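Local structure of phosphoacetylglucosamine mutase (Aspergillus lentulus, 5O9X) at residues 502-507 and 513-518; 459-464 and 531-536; 336-341 and 476-481; 27-32 and 507-512. The protein catalyses the interconversion of N-acetylglucosamine 6-phosphate and N-acetylglucosamine 1-phosphate. The protein carries 1 engineered substitution. One frame throughout, in Å; residues are numbered along the deposited sequence.

In the fold
From the N terminus, the loop 27-32 opens contact 4, which closes only at 507-512 and joins the entrance to the first sheet, at strand 32-35, with a turn of the C-terminal domain. Within that long loop lies contact 3, linking the end of strand 332-337 to the turn and second strand of the hairpin at 476-481. Contact 2 starts at 459-464, before contact 3 has closed, so the two cross; it ends at 531-536 on the last helix and encloses contact 1. Contact 1 is the hairpin 502-507 with 513-518. Contact 4 closes in its turn and therefore crosses both contacts 1 and 2. Contacts 1 and 4 share Ser507 and meet at the bound bisphosphate.

Contact 1 (502-507 and 513-518); sequences SFARAS and VRVYAE. With G16 (1,6-di-O-phosphono-alpha-D-glucopyranose), chain B.
Antiparallel pairing runs from Ser502-Ala517 to Ala506-Val513, the strand axes approaching to 4.6 Å at 164°. Two hydrogen-bonded pairs hold it, Phe503 with Tyr516 and Arg505 with Arg514; the shortest of these backbone bonds is Arg514 N to Arg505 O, 2.7 Å. Tyr516 O also accepts from Ser502 OG (2.6 Å), which lies tilted from the carbonyl plane. Phe503 and Tyr516 lean together obliquely, Phe503 CE1 resting on Tyr516 CB at 3.6 Å. This hairpin forms two of the three strands in the C-terminal domain's antiparallel sheet: Ser502, Ala504, Val513 and Val515 pack on helix 522-539, while the arginine face looks to the ligand. There both guanidinium groups present their edges to the 6-phosphate of G16. With CG between backbone N and carbonyl carbon (chi1 48°) and a bend at chi3, Arg505 reaches O1P through NH1 (2.8 Å) and O3P through NH2. The extended Arg514 chain delivers NE to O1P (2.8 Å) and NH2 to O2P (2.9 Å). Ser507 OG gives O2P a further bond of 2.6 Å, and Ser507 CB lies over one face of the Arg514 guanidinium. Glu477 and Glu510 form salt bridges with Arg505 and Arg514, respectively.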
loop_
_atom_site.group_PDB
_atom_site.type_symbol
_atom_site.label_atom_id
_atom_site.label_comp_id
_atom_site.label_asym_id
_atom_site.label_seq_id
_atom_site.Cartn_x
_atom_site.Cartn_y
_atom_site.Cartn_z
ATOM N N SER A 502 21.580 10.387 2.163
ATOM C CA SER A 502 20.681 10.404 3.329
ATOM C C SER A 502 19.654 11.473 3.185
ATOM O O SER A 502 19.925 12.528 2.604
ATOM C CB SER A 502 21.486 10.509 4.673
ATOM O OG SER A 502 20.588 10.444 5.783
ATOM N N PHE A 503 18.414 11.208 3.657
ATOM C CA PHE A 503 17.408 12.268 3.693
ATOM C C PHE A 503 16.506 12.062 4.928
ATOM O O PHE A 503 16.367 10.960 5.393
ATOM C CB PHE A 503 16.555 12.373 2.444
ATOM C CG PHE A 503 15.645 11.185 2.236
ATOM C CD1 PHE A 503 16.184 9.915 1.761
ATOM C CD2 PHE A 503 14.265 11.317 2.401
ATOM C CE1 PHE A 503 15.320 8.803 1.570
ATOM C CE2 PHE A 503 13.413 10.183 2.204
ATOM C CZ PHE A 503 13.953 8.934 1.844
ATOM N N ALA A 504 15.922 13.155 5.416
ATOM C CA ALA A 504 15.008 13.133 6.568
ATOM C C ALA A 504 13.658 13.760 6.171
ATOM O O ALA A 504 13.616 14.796 5.474
ATOM C CB ALA A 504 15.629 13.946 7.749
ATOM N N ARG A 505 12.528 13.220 6.683
ATOM C CA ARG A 505 11.235 13.835 6.353
ATOM C C ARG A 505 10.278 13.371 7.447
ATOM O O ARG A 505 10.461 12.279 8.056
ATOM C CB ARG A 505 10.642 13.410 5.010
ATOM C CG ARG A 505 10.656 11.874 4.782
ATOM C CD ARG A 505 9.909 11.456 3.484
ATOM N NE ARG A 505 8.445 11.506 3.648
ATOM C CZ ARG A 505 7.703 10.571 4.286
ATOM N NH1 ARG A 505 8.252 9.516 4.918
ATOM N NH2 ARG A 505 6.388 10.710 4.325
ATOM N N ALA A 506 9.283 14.208 7.684
ATOM C CA ALA A 506 8.201 13.914 8.669
ATOM C C ALA A 506 7.388 12.743 8.111
ATOM O O ALA A 506 7.073 12.660 6.885
ATOM C CB ALA A 506 7.270 15.146 8.806
ATOM N N SER A 507 7.093 11.791 9.006
ATOM C CA SER A 507 6.118 10.759 8.696
ATOM C C SER A 507 4.725 11.392 8.666
ATOM O O SER A 507 4.438 12.297 9.491
ATOM C CB SER A 507 6.185 9.662 9.819
ATOM O OG SER A 507 5.080 8.760 9.671
ATOM N N VAL A 513 10.001 11.776 12.758
ATOM C CA VAL A 513 10.728 12.079 11.554
ATOM C C VAL A 513 11.505 10.799 11.178
ATOM O O VAL A 513 12.243 10.236 12.030
ATOM C CB VAL A 513 11.687 13.287 11.760
ATOM C CG1 VAL A 513 12.593 13.540 10.540
ATOM C CG2 VAL A 513 10.774 14.521 11.870
ATOM N N ARG A 514 11.507 10.489 9.860
ATOM C CA ARG A 514 12.277 9.320 9.399
ATOM C C ARG A 514 13.599 9.748 8.817
ATOM O O ARG A 514 13.631 10.675 8.024
ATOM C CB ARG A 514 11.492 8.578 8.294
ATOM C CG ARG A 514 10.121 8.086 8.747
ATOM C CD ARG A 514 9.562 7.006 7.791
ATOM N NE ARG A 514 8.146 6.650 8.132
ATOM C CZ ARG A 514 7.787 5.910 9.200
ATOM N NH1 ARG A 514 8.731 5.496 10.093
ATOM N NH2 ARG A 514 6.459 5.623 9.380
ATOM N N VAL A 515 14.654 8.997 9.147
ATOM C CA VAL A 515 15.959 9.211 8.522
ATOM C C VAL A 515 16.285 7.942 7.757
ATOM O O VAL A 515 16.250 6.839 8.332
ATOM C CB VAL A 515 17.041 9.486 9.596
ATOM C CG1 VAL A 515 18.467 9.459 8.992
ATOM C CG2 VAL A 515 16.731 10.868 10.270
ATOM N N TYR A 516 16.742 8.149 6.533
ATOM C CA TYR A 516 17.250 7.033 5.742
ATOM C C TYR A 516 18.695 7.367 5.383
ATOM O O TYR A 516 19.020 8.526 5.065
ATOM C CB TYR A 516 16.376 6.973 4.459
ATOM C CG TYR A 516 16.957 5.963 3.446
ATOM C CD1 TYR A 516 16.701 4.600 3.617
ATOM C CD2 TYR A 516 17.861 6.378 2.409
ATOM C CE1 TYR A 516 17.253 3.619 2.704
ATOM C CE2 TYR A 516 18.425 5.400 1.504
ATOM C CZ TYR A 516 18.114 4.037 1.684
ATOM O OH TYR A 516 18.679 3.039 0.840
ATOM N N ALA A 517 19.582 6.350 5.393
ATOM C CA ALA A 517 20.918 6.556 4.888
ATOM C C ALA A 517 21.328 5.275 4.156
ATOM O O ALA A 517 20.995 4.205 4.606
ATOM C CB ALA A 517 21.913 6.915 6.003
ATOM N N GLU A 518 22.072 5.432 3.087
ATOM C CA GLU A 518 22.773 4.339 2.446
ATOM C C GLU A 518 24.253 4.785 2.203
ATOM O O GLU A 518 24.549 5.987 2.094
ATOM C CB GLU A 518 22.072 3.900 1.162
ATOM C CG GLU A 518 22.015 5.012 0.099
ATOM C CD GLU A 518 21.238 4.619 -1.159
ATOM O OE1 GLU A 518 20.320 3.736 -1.033
ATOM O OE2 GLU A 518 21.491 5.252 -2.238
HETATM C C1 G16 B . 1.329 4.042 4.419
HETATM C C2 G16 B . 1.246 4.448 2.950
HETATM C C3 G16 B . 2.603 4.151 2.236
HETATM C C4 G16 B . 3.807 4.798 2.897
HETATM C C5 G16 B . 3.839 4.351 4.352
HETATM C C6 G16 B . 4.798 5.121 5.230
HETATM O O1 G16 B . 1.549 2.630 4.497
HETATM O O2 G16 B . 0.138 3.827 2.228
HETATM O O3 G16 B . 2.441 4.490 0.916
HETATM O O4 G16 B . 5.129 4.430 2.303
HETATM O O5 G16 B . 2.596 4.653 5.031
HETATM O O6 G16 B . 4.376 6.558 5.183
HETATM P P G16 B . 5.157 7.626 6.123
HETATM O O1P G16 B . 6.677 7.472 5.888
HETATM O O2P G16 B . 4.849 7.270 7.597
HETATM O O3P G16 B . 4.578 9.029 5.837
HETATM P "P'" G16 B . 0.517 1.610 5.257
HETATM O O1X G16 B . -0.924 2.141 5.031
HETATM O O2X G16 B . 0.797 1.740 6.789
HETATM O O3X G16 B . 0.852 0.218 4.846
HETATM O O HOH W 1 13.597 9.573 5.590
#

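Contact 2 (459-464 and 531-536); sequences RLVRVE and RVANAV
Val461 and Val463 both carry CG1 anti to the backbone N (chi1 -176° and 178°), which puts CG2 beside that nitrogen and turns methyl groups of both residues to the helix. The methyl groups are used differently. Val461 touches Ala533 CB with CG1, at 3.8 Å, whereas Val463 reaches the same methyl with CG2, also at 3.8 Å. Ala533 CB is thus met by two valines that are two positions apart on one strand. The CG1 branch of Val463 is left to cross that of Val536 obliquely, with Val463 CG1 3.9 Å from Val536 CG1.

Strand 459-463 and helix 531-536 run nearly parallel, 14° apart in direction, with axes 9.2 Å apart at their closest. The strand is an outer one of the three-stranded antiparallel sheet in the C-terminal phosphohexomutase domain, and the last helix, 522-539, covers one face of that sheet. Val461 continues the packing one turn back onto Ala529. Val515 touches Val463 and Val513 touches Val536, both from the adjacent central strand, and Phe471 lies against Val536.

Arg462 and Glu464 point away from the helix and form a salt bridge, Arg462 NH1 to Glu464 OE2 at 3.1 Å, while Arg462 NE pairs with Glu510. Their charges thus lie on the face turned from the helix, whereas Arg459 reaches Asp526 near its start; the two segments themselves are held to each other by van der Waals contact between methyl groups alone.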
loop_
_atom_site.group_PDB
_atom_site.type_symbol
_atom_site.label_atom_id
_atom_site.label_comp_id
_atom_site.label_asym_id
_atom_site.label_seq_id
_atom_site.Cartn_x
_atom_site.Cartn_y
_atom_site.Cartn_z
ATOM N N ARG A 459 20.069 2.036 6.208
ATOM C CA ARG A 459 19.618 2.094 7.599
ATOM C C ARG A 459 18.475 3.064 7.690
ATOM O O ARG A 459 18.551 4.129 7.085
ATOM C CB ARG A 459 20.825 2.570 8.497
ATOM C CG ARG A 459 20.464 2.893 9.936
ATOM C CD ARG A 459 20.163 1.708 10.795
ATOM N NE ARG A 459 21.239 0.667 10.680
ATOM C CZ ARG A 459 21.421 -0.326 11.548
ATOM N NH1 ARG A 459 20.648 -0.393 12.627
ATOM N NH2 ARG A 459 22.361 -1.256 11.354
ATOM N N LEU A 460 17.423 2.685 8.431
ATOM C CA LEU A 460 16.330 3.628 8.798
ATOM C C LEU A 460 16.426 3.962 10.264
ATOM O O LEU A 460 16.708 3.057 11.086
ATOM C CB LEU A 460 14.936 2.991 8.544
ATOM C CG LEU A 460 14.527 2.925 7.037
ATOM C CD1 LEU A 460 13.419 1.898 6.769
ATOM C CD2 LEU A 460 14.148 4.306 6.419
ATOM N N VAL A 461 16.208 5.229 10.634
ATOM C CA VAL A 461 16.118 5.609 12.074
ATOM C C VAL A 461 14.865 6.427 12.269
ATOM O O VAL A 461 14.664 7.429 11.529
ATOM C CB VAL A 461 17.308 6.515 12.496
ATOM C CG1 VAL A 461 17.265 6.829 14.044
ATOM C CG2 VAL A 461 18.611 5.852 12.152
ATOM N N ARG A 462 14.056 6.048 13.271
ATOM C CA ARG A 462 12.804 6.742 13.520
ATOM C C ARG A 462 13.150 7.722 14.628
ATOM O O ARG A 462 13.606 7.291 15.696
ATOM C CB ARG A 462 11.725 5.743 14.002
ATOM C CG ARG A 462 10.277 6.259 14.215
ATOM C CD ARG A 462 9.486 5.124 14.916
ATOM N NE ARG A 462 8.077 5.453 15.128
ATOM C CZ ARG A 462 7.695 6.261 16.130
ATOM N NH1 ARG A 462 8.611 6.735 16.974
ATOM N NH2 ARG A 462 6.425 6.567 16.281
ATOM N N VAL A 463 12.981 9.024 14.351
ATOM C CA VAL A 463 13.429 10.060 15.283
ATOM C C VAL A 463 12.198 10.744 15.879
ATOM O O VAL A 463 11.369 11.259 15.147
ATOM C CB VAL A 463 14.380 11.122 14.629
ATOM C CG1 VAL A 463 14.775 12.223 15.652
ATOM C CG2 VAL A 463 15.594 10.440 13.959
ATOM N N GLU A 464 12.105 10.772 17.213
ATOM C CA GLU A 464 10.981 11.532 17.870
ATOM C C GLU A 464 11.352 12.982 18.033
ATOM O O GLU A 464 12.469 13.249 18.389
ATOM C CB GLU A 464 10.641 10.859 19.225
ATOM C CG GLU A 464 9.747 9.681 18.893
ATOM C CD GLU A 464 9.281 8.870 20.057
ATOM O OE1 GLU A 464 9.834 9.034 21.177
ATOM O OE2 GLU A 464 8.403 7.996 19.791
ATOM N N ARG A 531 24.589 10.128 12.502
ATOM C CA ARG A 531 24.932 11.571 12.526
ATOM C C ARG A 531 23.794 12.469 12.023
ATOM O O ARG A 531 23.492 13.591 12.598
ATOM C CB ARG A 531 26.238 11.857 11.690
ATOM C CG ARG A 531 27.451 11.244 12.361
ATOM C CD ARG A 531 28.664 11.422 11.451
ATOM N NE ARG A 531 29.927 10.848 11.984
ATOM C CZ ARG A 531 30.863 11.566 12.644
ATOM N NH1 ARG A 531 30.673 12.864 12.954
ATOM N NH2 ARG A 531 31.978 10.978 13.020
ATOM N N VAL A 532 23.128 11.992 10.967
ATOM C CA VAL A 532 21.897 12.718 10.427
ATOM C C VAL A 532 20.799 12.674 11.489
ATOM O O VAL A 532 20.154 13.723 11.766
ATOM C CB VAL A 532 21.413 12.127 9.052
ATOM C CG1 VAL A 532 20.068 12.779 8.632
ATOM C CG2 VAL A 532 22.502 12.449 7.981
ATOM N N ALA A 533 20.525 11.475 12.062
ATOM C CA ALA A 533 19.466 11.462 13.082
ATOM C C ALA A 533 19.770 12.428 14.277
ATOM O O ALA A 533 18.844 12.988 14.864
ATOM C CB ALA A 533 19.318 10.028 13.615
ATOM N N ASN A 534 21.032 12.485 14.711
ATOM C CA ASN A 534 21.359 13.402 15.844
ATOM C C ASN A 534 21.142 14.866 15.432
ATOM O O ASN A 534 20.613 15.638 16.182
ATOM C CB ASN A 534 22.788 13.195 16.261
ATOM C CG ASN A 534 22.939 11.929 17.102
ATOM O OD1 ASN A 534 21.945 11.363 17.610
ATOM N ND2 ASN A 534 24.166 11.496 17.264
ATOM N N ALA A 535 21.492 15.217 14.209
ATOM C CA ALA A 535 21.201 16.608 13.669
ATOM C C ALA A 535 19.705 16.918 13.617
ATOM O O ALA A 535 19.240 18.042 13.992
ATOM C CB ALA A 535 21.871 16.770 12.293
ATOM N N VAL A 536 18.884 15.914 13.234
ATOM C CA VAL A 536 17.408 16.080 13.222
ATOM C C VAL A 536 16.856 16.226 14.649
ATOM O O VAL A 536 16.023 17.063 14.912
ATOM C CB VAL A 536 16.751 14.791 12.552
ATOM C CG1 VAL A 536 15.241 14.701 12.733
ATOM C CG2 VAL A 536 17.135 14.711 11.056
#

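Contact 3 (336-341 and 476-481); sequences QTAYAN and AERKLE
Ala338 CB presses on the aliphatic part of Arg478, 3.4 Å from CG, a tight approach, and 3.9 Å from CD. Arg478 CG lies beside its own backbone N (chi1 -63°), and the chain bends at chi3 (-73°); the touching surface is the CH2 part, while the guanidinium group goes on to a salt bridge with Asp475. A water bridges the two backbones, accepting from Ala338 N (3.1 Å) and donating to Ala476 O (2.6 Å). Ala338 is the second residue of a type I turn, closed by Ala340 N to Thr337 O at 3.0 Å. Thr337 holds OG1 in the plane of the Tyr339 ring, at its edge, and receives a weak bond from Tyr339 N. On the other segment, Ala476 and Glu477 both have positive phi, making the tight turn of the hairpin 472-474/479-482. Arg478 and Lys479 form a classic bulge opposite Tyr474. Glu477 and Tyr339 both reach Arg505, by a salt bridge and a hydrogen bond. The contact thus joins the end of strand 332-337, an inner strand of the domain III sheet running on to helix 342-350 with Asn341 as its N-cap, to a hairpin of the C-terminal domain beside helix 486-495.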
loop_
_atom_site.group_PDB
_atom_site.type_symbol
_atom_site.label_atom_id
_atom_site.label_comp_id
_atom_site.label_asym_id
_atom_site.label_seq_id
_atom_site.Cartn_x
_atom_site.Cartn_y
_atom_site.Cartn_z
ATOM N N GLN A 336 9.567 4.939 -8.324
ATOM C CA GLN A 336 10.196 4.662 -7.052
ATOM C C GLN A 336 9.918 5.827 -6.100
ATOM O O GLN A 336 9.372 6.883 -6.525
ATOM C CB GLN A 336 11.726 4.427 -7.200
ATOM C CG GLN A 336 12.090 3.233 -8.159
ATOM C CD GLN A 336 13.549 2.935 -8.015
ATOM O OE1 GLN A 336 14.404 3.759 -8.342
ATOM N NE2 GLN A 336 13.868 1.785 -7.504
ATOM N N THR A 337 10.306 5.657 -4.834
ATOM C CA THR A 337 10.481 6.826 -3.949
ATOM C C THR A 337 11.949 6.903 -3.503
ATOM O O THR A 337 12.758 6.014 -3.815
ATOM C CB THR A 337 9.508 6.848 -2.751
ATOM O OG1 THR A 337 9.875 5.828 -1.764
ATOM C CG2 THR A 337 8.075 6.463 -3.257
ATOM N N ALA A 338 12.253 7.904 -2.682
ATOM C CA ALA A 338 13.623 8.175 -2.245
ATOM C C ALA A 338 14.098 7.068 -1.287
ATOM O O ALA A 338 15.304 6.910 -1.142
ATOM C CB ALA A 338 13.673 9.579 -1.597
ATOM N N TYR A 339 13.184 6.242 -0.736
ATOM C CA TYR A 339 13.580 5.158 0.162
ATOM C C TYR A 339 14.148 3.986 -0.658
ATOM O O TYR A 339 14.661 3.019 -0.038
ATOM C CB TYR A 339 12.342 4.639 0.940
ATOM C CG TYR A 339 11.941 5.655 2.007
ATOM C CD1 TYR A 339 12.728 5.793 3.157
ATOM C CD2 TYR A 339 10.908 6.551 1.780
ATOM C CE1 TYR A 339 12.429 6.728 4.118
ATOM C CE2 TYR A 339 10.578 7.499 2.762
ATOM C CZ TYR A 339 11.393 7.598 3.892
ATOM O OH TYR A 339 11.152 8.574 4.844
ATOM N N ALA A 340 13.990 3.994 -2.001
ATOM C CA ALA A 340 14.551 2.905 -2.794
ATOM C C ALA A 340 16.073 2.847 -2.677
ATOM O O ALA A 340 16.759 3.892 -2.720
ATOM C CB ALA A 340 14.178 3.030 -4.278
ATOM N N ASN A 341 16.601 1.660 -2.513
ATOM C CA ASN A 341 18.065 1.528 -2.453
ATOM C C ASN A 341 18.694 2.025 -3.773
ATOM O O ASN A 341 18.194 1.724 -4.871
ATOM C CB ASN A 341 18.414 0.052 -2.276
ATOM C CG ASN A 341 19.823 -0.125 -1.832
ATOM O OD1 ASN A 341 20.740 -0.103 -2.669
ATOM N ND2 ASN A 341 20.020 -0.243 -0.532
ATOM N N ALA A 476 10.635 15.429 -4.462
ATOM C CA ALA A 476 10.265 14.042 -4.091
ATOM C C ALA A 476 10.737 13.782 -2.645
ATOM O O ALA A 476 11.218 12.691 -2.264
ATOM C CB ALA A 476 10.795 13.003 -5.153
ATOM N N GLU A 477 10.531 14.824 -1.822
ATOM C CA GLU A 477 10.851 14.841 -0.409
ATOM C C GLU A 477 12.358 14.568 -0.071
ATOM O O GLU A 477 12.674 14.152 1.037
ATOM C CB GLU A 477 9.875 13.929 0.373
ATOM C CG GLU A 477 8.396 14.375 0.211
ATOM C CD GLU A 477 7.481 13.346 0.833
ATOM O OE1 GLU A 477 7.564 12.164 0.407
ATOM O OE2 GLU A 477 6.879 13.635 1.870
ATOM N N ARG A 478 13.268 14.759 -1.029
ATOM C CA ARG A 478 14.693 14.425 -0.844
ATOM C C ARG A 478 15.500 15.573 -0.173
ATOM O O ARG A 478 16.656 15.374 0.196
ATOM C CB ARG A 478 15.388 13.943 -2.159
ATOM C CG ARG A 478 14.733 12.647 -2.653
ATOM C CD ARG A 478 15.203 12.226 -4.055
ATOM N NE ARG A 478 14.606 13.109 -5.086
ATOM C CZ ARG A 478 14.771 12.834 -6.389
ATOM N NH1 ARG A 478 15.443 11.735 -6.745
ATOM N NH2 ARG A 478 14.254 13.625 -7.308
ATOM N N LYS A 479 14.889 16.753 -0.033
ATOM C CA LYS A 479 15.586 17.906 0.611
ATOM C C LYS A 479 14.631 18.557 1.588
ATOM O O LYS A 479 13.450 18.631 1.285
ATOM C CB LYS A 479 16.052 18.899 -0.485
ATOM C CG LYS A 479 17.158 18.288 -1.397
ATOM C CD LYS A 479 17.287 19.224 -2.617
ATOM C CE LYS A 479 18.516 18.968 -3.489
ATOM N NZ LYS A 479 18.550 17.539 -3.932
ATOM N N LEU A 480 15.173 19.080 2.700
ATOM C CA LEU A 480 14.408 19.879 3.681
ATOM C C LEU A 480 14.506 21.373 3.376
ATOM O O LEU A 480 15.626 21.940 3.227
ATOM C CB LEU A 480 14.915 19.599 5.105
ATOM C CG LEU A 480 14.444 18.228 5.569
ATOM C CD1 LEU A 480 15.245 17.871 6.821
ATOM C CD2 LEU A 480 12.934 18.179 5.837
ATOM N N GLU A 481 13.347 21.990 3.138
ATOM C CA GLU A 481 13.278 23.450 3.042
ATOM C C GLU A 481 13.454 24.017 4.476
ATOM O O GLU A 481 14.044 25.086 4.693
ATOM C CB GLU A 481 11.879 23.841 2.469
ATOM C CG GLU A 481 11.277 25.148 3.010
ATOM C CD GLU A 481 9.768 25.190 2.912
ATOM O OE1 GLU A 481 9.111 24.156 2.552
ATOM O OE2 GLU A 481 9.215 26.288 3.165
HETATM O O HOH W 2 10.340 10.211 -2.069
#

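Contact 4 (27-32 and 507-512); sequences YGTAGF and SGTEDA. With G16 (1,6-di-O-phosphono-alpha-D-glucopyranose), chain B.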
loop_
_atom_site.group_PDB
_atom_site.type_symbol
_atom_site.label_atom_id
_atom_site.label_comp_id
_atom_site.label_asym_id
_atom_site.label_seq_id
_atom_site.Cartn_x
_atom_site.Cartn_y
_atom_site.Cartn_z
ATOM N N TYR A 27 -4.888 14.652 7.463
ATOM C CA TYR A 27 -5.137 13.446 6.663
ATOM C C TYR A 27 -3.859 12.542 6.520
ATOM O O TYR A 27 -3.949 11.311 6.514
ATOM C CB TYR A 27 -5.719 13.844 5.307
ATOM C CG TYR A 27 -6.373 12.714 4.562
ATOM C CD1 TYR A 27 -7.734 12.388 4.796
ATOM C CD2 TYR A 27 -5.653 11.977 3.602
ATOM C CE1 TYR A 27 -8.327 11.368 4.095
ATOM C CE2 TYR A 27 -6.269 10.953 2.858
ATOM C CZ TYR A 27 -7.591 10.650 3.118
ATOM O OH TYR A 27 -8.252 9.623 2.460
ATOM N N GLY A 28 -2.688 13.149 6.434
ATOM C CA GLY A 28 -1.431 12.356 6.464
ATOM C C GLY A 28 -1.205 11.645 5.130
ATOM O O GLY A 28 -1.830 11.956 4.091
ATOM N N THR A 29 -0.326 10.676 5.160
ATOM C CA THR A 29 0.095 9.988 3.940
ATOM C C THR A 29 -1.059 9.162 3.364
ATOM O O THR A 29 -1.207 9.077 2.108
ATOM C CB THR A 29 1.274 9.067 4.320
ATOM O OG1 THR A 29 2.342 9.873 4.828
ATOM C CG2 THR A 29 1.834 8.324 3.097
ATOM N N ALA A 30 -1.780 8.457 4.254
ATOM C CA ALA A 30 -2.824 7.467 3.838
ATOM C C ALA A 30 -4.196 7.628 4.533
ATOM O O ALA A 30 -4.997 6.705 4.488
ATOM C CB ALA A 30 -2.302 6.026 4.071
ATOM N N GLY A 31 -4.465 8.727 5.187
ATOM C CA GLY A 31 -5.781 8.871 5.854
ATOM C C GLY A 31 -5.523 9.095 7.327
ATOM O O GLY A 31 -4.399 8.824 7.800
ATOM N N PHE A 32 -6.529 9.551 8.073
ATOM C CA PHE A 32 -6.364 9.835 9.472
ATOM C C PHE A 32 -5.892 8.564 10.195
ATOM O O PHE A 32 -6.419 7.473 9.932
ATOM C CB PHE A 32 -7.692 10.280 10.077
ATOM C CG PHE A 32 -8.260 11.528 9.417
ATOM C CD1 PHE A 32 -7.687 12.790 9.654
ATOM C CD2 PHE A 32 -9.347 11.419 8.545
ATOM C CE1 PHE A 32 -8.194 13.917 9.001
ATOM C CE2 PHE A 32 -9.878 12.557 7.904
ATOM C CZ PHE A 32 -9.303 13.808 8.160
ATOM N N SER A 507 7.093 11.791 9.006
ATOM C CA SER A 507 6.118 10.759 8.696
ATOM C C SER A 507 4.725 11.392 8.666
ATOM O O SER A 507 4.438 12.297 9.491
ATOM C CB SER A 507 6.185 9.662 9.819
ATOM O OG SER A 507 5.080 8.760 9.671
ATOM N N GLY A 508 3.866 10.874 7.773
ATOM C CA GLY A 508 2.414 11.179 7.721
ATOM C C GLY A 508 1.572 10.052 8.218
ATOM O O GLY A 508 0.320 10.048 7.967
ATOM N N THR A 509 2.187 9.049 8.892
ATOM C CA THR A 509 1.378 7.951 9.490
ATOM C C THR A 509 1.611 7.823 11.023
ATOM O O THR A 509 0.809 7.180 11.719
ATOM C CB THR A 509 1.627 6.558 8.851
ATOM O OG1 THR A 509 3.004 6.160 9.060
ATOM C CG2 THR A 509 1.306 6.532 7.360
ATOM N N GLU A 510 2.755 8.341 11.518
ATOM C CA GLU A 510 3.173 8.295 12.889
ATOM C C GLU A 510 3.779 9.629 13.264
ATOM O O GLU A 510 4.244 10.369 12.385
ATOM C CB GLU A 510 4.323 7.264 13.037
ATOM C CG GLU A 510 3.879 5.873 12.725
ATOM C CD GLU A 510 5.081 4.941 12.794
ATOM O OE1 GLU A 510 5.444 4.243 11.791
ATOM O OE2 GLU A 510 5.659 4.987 13.880
ATOM N N ASP A 511 3.790 9.921 14.572
ATOM C CA ASP A 511 4.449 11.101 15.060
ATOM C C ASP A 511 5.999 10.898 15.170
ATOM O O ASP A 511 6.570 10.626 16.251
ATOM C CB ASP A 511 3.865 11.477 16.427
ATOM C CG ASP A 511 4.315 12.881 16.864
ATOM O OD1 ASP A 511 5.005 13.580 16.076
ATOM O OD2 ASP A 511 3.988 13.276 17.987
ATOM N N ALA A 512 6.701 10.965 14.040
ATOM C CA ALA A 512 8.149 10.875 14.030
ATOM C C ALA A 512 8.669 11.543 12.766
ATOM O O ALA A 512 7.887 11.814 11.829
ATOM C CB ALA A 512 8.561 9.412 13.970
HETATM C C1 G16 B . 1.329 4.042 4.419
HETATM C C2 G16 B . 1.246 4.448 2.950
HETATM C C3 G16 B . 2.603 4.151 2.236
HETATM C C4 G16 B . 3.807 4.798 2.897
HETATM C C5 G16 B . 3.839 4.351 4.352
HETATM C C6 G16 B . 4.798 5.121 5.230
HETATM O O1 G16 B . 1.549 2.630 4.497
HETATM O O2 G16 B . 0.138 3.827 2.228
HETATM O O3 G16 B . 2.441 4.490 0.916
HETATM O O4 G16 B . 5.129 4.430 2.303
HETATM O O5 G16 B . 2.596 4.653 5.031
HETATM O O6 G16 B . 4.376 6.558 5.183
HETATM P P G16 B . 5.157 7.626 6.123
HETATM O O1P G16 B . 6.677 7.472 5.888
HETATM O O2P G16 B . 4.849 7.270 7.597
HETATM O O3P G16 B . 4.578 9.029 5.837
HETATM P "P'" G16 B . 0.517 1.610 5.257
HETATM O O1X G16 B . -0.924 2.141 5.031
HETATM O O2X G16 B . 0.797 1.740 6.789
HETATM O O3X G16 B . 0.852 0.218 4.846
HETATM O O HOH W 3 -1.822 8.388 7.070
#
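Thr29 N hydrogen-bonds to Gly508 O at 2.9 Å, coming from above the carbonyl plane, and Thr29 CB packs on Thr509 CG2 at 4.0 Å. Around this link the two loops bind the 6-phosphate of G16 jointly. Thr29 OG1 donates to O3P (2.6 Å) and so does Gly508 N, almost straight, at 2.8 Å; Thr509 OG1 donates to O2P at 2.6 Å. The last hydroxyl sits between its backbone N and carbonyl carbon (chi1 63°), which sets Thr509 CG2 against the ring oxygen O5 of the sugar. Gly28 and Gly508 bring their CA atoms within 4.2 Å, and Gly28 CA gives a CA-H contact to Gly508 O. A water donates to that same oxygen and to Gly31 O and accepts from Ala30 N, so it stitches the curl of 27-32 to the turn.

Further out, Ser507 OG accepts from Thr509 N and Glu510 N, each 3.0 Å away, in an ST turn and ST motif that hold the turn 507-510. Lys364 holds Thr29 O, Asn71 holds Thr509 O, and Glu510 OE1 is hydrogen-bonded to His70, itself a ligand-binding residue. Uncharged donors of two distant chain regions thus share one phosphate, consistent with an active-site cleft closed over the ligand; the arginines of the neighbouring hairpin supply the positive charge that probably balances it.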